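PDB 1UP3: putative cellulase CEL6, which probably hydrolyses beta-1,4-glucosidic bonds within cellulose, as a family 6 glycoside hydrolase of the endoglucanase type. Local coordinates for residues H213-T218 with L258-P263. Numbering follows the deposited sequence.
Sequences HYVIDT and LWIKRP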
ATOM      1  N   HIS A 213     -15.507  -0.862  -3.347  1.00  6.76           N
ATOM      2  CA  HIS A 213     -14.901  -1.949  -2.598  1.00  7.42           C
ATOM      3  C   HIS A 213     -13.550  -1.514  -2.031  1.00  6.60           C
ATOM      4  O   HIS A 213     -13.013  -0.479  -2.421  1.00  6.43           O
ATOM      5  CB  HIS A 213     -14.754  -3.170  -3.513  1.00  7.45           C
ATOM      6  CG  HIS A 213     -16.070  -3.806  -3.878  1.00  7.97           C
ATOM      7  ND1 HIS A 213     -16.912  -3.285  -4.836  1.00 12.00           N
ATOM      8  CD2 HIS A 213     -16.679  -4.921  -3.397  1.00  9.86           C
ATOM      9  CE1 HIS A 213     -17.998  -4.041  -4.916  1.00 12.57           C
ATOM     10  NE2 HIS A 213     -17.890  -5.038  -4.053  1.00 13.02           N
ATOM     11  N   TYR A 214     -12.973  -2.311  -1.131  1.00  6.06           N
ATOM     12  CA  TYR A 214     -11.743  -1.881  -0.475  1.00  5.50           C
ATOM     13  C   TYR A 214     -10.876  -3.071  -0.063  1.00  5.79           C
ATOM     14  O   TYR A 214     -11.351  -4.219   0.048  1.00  5.49           O
ATOM     15  CB  TYR A 214     -12.017  -0.952   0.753  1.00  4.91           C
ATOM     16  CG  TYR A 214     -12.851  -1.594   1.831  1.00  6.17           C
ATOM     17  CD1 TYR A 214     -14.250  -1.578   1.758  1.00  7.48           C
ATOM     18  CD2 TYR A 214     -12.271  -2.308   2.844  1.00  5.61           C
ATOM     19  CE1 TYR A 214     -15.017  -2.219   2.704  1.00  7.03           C
ATOM     20  CE2 TYR A 214     -13.039  -2.961   3.799  1.00  7.02           C
ATOM     21  CZ  TYR A 214     -14.392  -2.935   3.723  1.00  8.31           C
ATOM     22  OH  TYR A 214     -15.135  -3.643   4.651  1.00  7.75           O
ATOM     23  N   VAL A 215      -9.622  -2.751   0.184  1.00  6.30           N
ATOM     24  CA  VAL A 215      -8.689  -3.704   0.751  1.00  5.32           C
ATOM     25  C   VAL A 215      -8.115  -3.117   2.048  1.00  4.64           C
ATOM     26  O   VAL A 215      -8.078  -1.895   2.201  1.00  5.66           O
ATOM     27  CB  VAL A 215      -7.572  -4.026  -0.233  1.00  5.44           C
ATOM     28  CG1 VAL A 215      -8.108  -4.738  -1.441  1.00  6.15           C
ATOM     29  CG2 VAL A 215      -6.810  -2.766  -0.656  1.00  5.47           C
ATOM     30  N   ILE A 216      -7.734  -3.992   2.971  1.00  3.69           N
ATOM     31  CA  ILE A 216      -7.170  -3.613   4.253  1.00  3.37           C
ATOM     32  C   ILE A 216      -5.734  -4.220   4.311  1.00  3.93           C
ATOM     33  O   ILE A 216      -5.568  -5.430   4.103  1.00  4.70           O
ATOM     34  CB  ILE A 216      -8.011  -4.119   5.430  1.00  4.26           C
ATOM     35  CG1 ILE A 216      -9.429  -3.523   5.404  1.00  5.19           C
ATOM     36  CG2 ILE A 216      -7.342  -3.756   6.743  1.00  4.58           C
ATOM     37  CD1 ILE A 216     -10.422  -4.240   6.322  1.00  5.80           C
ATOM     38  N   ASP A 217      -4.773  -3.393   4.712  1.00  4.91           N
ATOM     39  CA  ASP A 217      -3.373  -3.792   5.007  1.00  4.63           C
ATOM     40  C   ASP A 217      -3.407  -4.442   6.388  1.00  3.93           C
ATOM     41  O   ASP A 217      -3.605  -3.773   7.407  1.00  3.80           O
ATOM     42  CB  ASP A 217      -2.439  -2.596   5.010  1.00  4.38           C
ATOM     43  CG  ASP A 217      -1.011  -2.956   5.004  1.00  5.45           C
ATOM     44  OD1 ASP A 217      -0.689  -4.158   5.187  1.00  5.32           O
ATOM     45  OD2 ASP A 217      -0.109  -2.105   4.785  1.00  5.28           O
ATOM     46  N   THR A 218      -3.200  -5.754   6.411  1.00  4.11           N
ATOM     47  CA  THR A 218      -3.124  -6.535   7.635  1.00  5.02           C
ATOM     48  C   THR A 218      -1.706  -6.995   7.978  1.00  4.85           C
ATOM     49  O   THR A 218      -1.490  -7.894   8.819  1.00  6.06           O
ATOM     50  CB  THR A 218      -4.054  -7.763   7.536  1.00  5.00           C
ATOM     51  OG1 THR A 218      -3.693  -8.556   6.391  1.00  4.89           O
ATOM     52  CG2 THR A 218      -5.538  -7.328   7.386  1.00  6.25           C
ATOM     53  N   LEU A 258      -4.610  -7.611   2.503  1.00  5.60           N
ATOM     54  CA  LEU A 258      -3.318  -7.641   1.821  1.00  5.15           C
ATOM     55  C   LEU A 258      -2.209  -7.264   2.762  1.00  5.45           C
ATOM     56  O   LEU A 258      -2.456  -6.584   3.778  1.00  5.96           O
ATOM     57  CB  LEU A 258      -3.279  -6.693   0.616  1.00  6.25           C
ATOM     58  CG  LEU A 258      -4.298  -6.941  -0.511  1.00  6.23           C
ATOM     59  CD1 LEU A 258      -4.202  -5.817  -1.530  1.00  7.79           C
ATOM     60  CD2 LEU A 258      -4.108  -8.335  -1.136  1.00 10.79           C
ATOM     61  N   TRP A 259      -0.985  -7.656   2.429  1.00  4.79           N
ATOM     62  CA  TRP A 259       0.168  -7.055   3.134  1.00  5.29           C
ATOM     63  C   TRP A 259       0.746  -6.010   2.187  1.00  6.10           C
ATOM     64  O   TRP A 259       1.392  -6.370   1.205  1.00  6.09           O
ATOM     65  CB  TRP A 259       1.215  -8.100   3.513  1.00  4.96           C
ATOM     66  CG  TRP A 259       0.826  -8.960   4.667  1.00  4.71           C
ATOM     67  CD1 TRP A 259      -0.421  -9.082   5.257  1.00  3.94           C
ATOM     68  CD2 TRP A 259       1.693  -9.839   5.387  1.00  3.96           C
ATOM     69  NE1 TRP A 259      -0.369 -10.019   6.254  1.00  5.80           N
ATOM     70  CE2 TRP A 259       0.918 -10.469   6.386  1.00  5.71           C
ATOM     71  CE3 TRP A 259       3.053 -10.132   5.309  1.00  5.72           C
ATOM     72  CZ2 TRP A 259       1.454 -11.415   7.270  1.00  5.88           C
ATOM     73  CZ3 TRP A 259       3.593 -11.062   6.216  1.00  6.47           C
ATOM     74  CH2 TRP A 259       2.780 -11.686   7.164  1.00  6.70           C
ATOM     75  N   ILE A 260       0.391  -4.752   2.406  1.00  4.44           N
ATOM     76  CA  ILE A 260       0.817  -3.665   1.530  1.00  5.04           C
ATOM     77  C   ILE A 260       2.182  -3.158   1.983  1.00  4.97           C
ATOM     78  O   ILE A 260       3.175  -3.281   1.253  1.00  4.50           O
ATOM     79  CB  ILE A 260      -0.294  -2.593   1.417  1.00  4.86           C
ATOM     80  CG1 ILE A 260      -1.559  -3.267   0.883  1.00  6.94           C
ATOM     81  CG2 ILE A 260       0.194  -1.465   0.465  1.00  4.45           C
ATOM     82  CD1 ILE A 260      -2.760  -2.395   0.783  1.00  8.35           C
ATOM     83  N   LYS A 261       2.261  -2.651   3.206  1.00  5.72           N
ATOM     84  CA  LYS A 261       3.533  -2.458   3.866  1.00  5.28           C
ATOM     85  C   LYS A 261       4.261  -3.792   3.959  1.00  6.23           C
ATOM     86  O   LYS A 261       3.621  -4.818   4.164  1.00  6.48           O
ATOM     87  CB  LYS A 261       3.291  -1.888   5.268  1.00  6.39           C
ATOM     88  CG  LYS A 261       4.477  -1.874   6.233  1.00  7.43           C
ATOM     89  CD  LYS A 261       5.437  -0.811   5.899  1.00  9.14           C
ATOM     90  CE  LYS A 261       6.665  -0.913   6.804  1.00 11.59           C
ATOM     91  NZ  LYS A 261       7.474   0.319   6.733  1.00 13.76           N
ATOM     92  N   ARG A 262       5.593  -3.760   3.779  1.00  5.61           N
ATOM     93  CA  ARG A 262       6.428  -4.949   3.887  1.00  6.24           C
ATOM     94  C   ARG A 262       6.988  -5.073   5.308  1.00  6.51           C
ATOM     95  O   ARG A 262       7.833  -4.262   5.709  1.00  7.03           O
ATOM     96  CB  ARG A 262       7.570  -4.868   2.887  1.00  6.32           C
ATOM     97  CG  ARG A 262       7.128  -4.979   1.412  1.00  6.83           C
ATOM     98  CD  ARG A 262       8.249  -5.313   0.394  1.00 12.88           C
ATOM     99  NE  ARG A 262       7.683  -5.844  -0.852  1.00 14.06           N
ATOM    100  CZ  ARG A 262       8.363  -6.466  -1.853  1.00 15.03           C
ATOM    101  NH1 ARG A 262       9.665  -6.697  -1.821  1.00 17.60           N
ATOM    102  NH2 ARG A 262       7.698  -6.865  -2.908  1.00 16.20           N
ATOM    103  N   PRO A 263       6.534  -6.069   6.078  1.00  7.26           N
ATOM    104  CA  PRO A 263       7.020  -6.236   7.467  1.00  7.86           C
ATOM    105  C   PRO A 263       8.503  -6.344   7.507  1.00  7.87           C
ATOM    106  O   PRO A 263       9.107  -7.103   6.765  1.00  7.88           O
ATOM    107  CB  PRO A 263       6.394  -7.551   7.930  1.00  7.88           C
ATOM    108  CG  PRO A 263       5.158  -7.666   7.112  1.00  9.09           C
ATOM    109  CD  PRO A 263       5.523  -7.100   5.754  1.00  8.40           C
TER
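Asp217 turns its carboxylate onto the chain at 260-261 and grips two successive backbone N-H groups. Ile260 N reaches OD1 at 3.0 Å from well above the carboxylate plane, whereas Lys261 N meets OD2 at 2.9 Å on its syn side but tilted from that plane, nearly straight at the hydrogen (171°). With CG anti to the backbone N (chi1 -167°), the carboxylate comes over to the loop and reaches both donors; OD1 takes a further hydrogen bond from Ser219. Behind it, Leu258 N bonds to Ile216 O and Leu258 O receives Thr218 N at 2.9 Å, so the two peptides flanking Asp217 are tied to one residue. This is a parallel bridge between strand 213-217 and edge strand 254-258, sixth and seventh in chain order of the parallel sheet, which in family 6 forms a distorted, incomplete alpha/beta barrel. Beyond Leu258 the chain leaves the sheet for a loop; the Lys261 side chain lies about 8 Å from a bound glucose unit, its NZ held by Asp267 and Glu265 O. Apolar packing is looser than these polar bonds: Leu258 CD1 lies 4.0 Å from Val215 CB, and Ile260 CD1 only brushes Val215 CG2 at 4.3 Å. Thr218 OG1 sits in plane at the Trp259 ring edge, 3.5 Å from CD1, and both side chains hydrogen-bond to Ala243 O. Partly exposed Arg262 turns away to a salt bridge with Asp13.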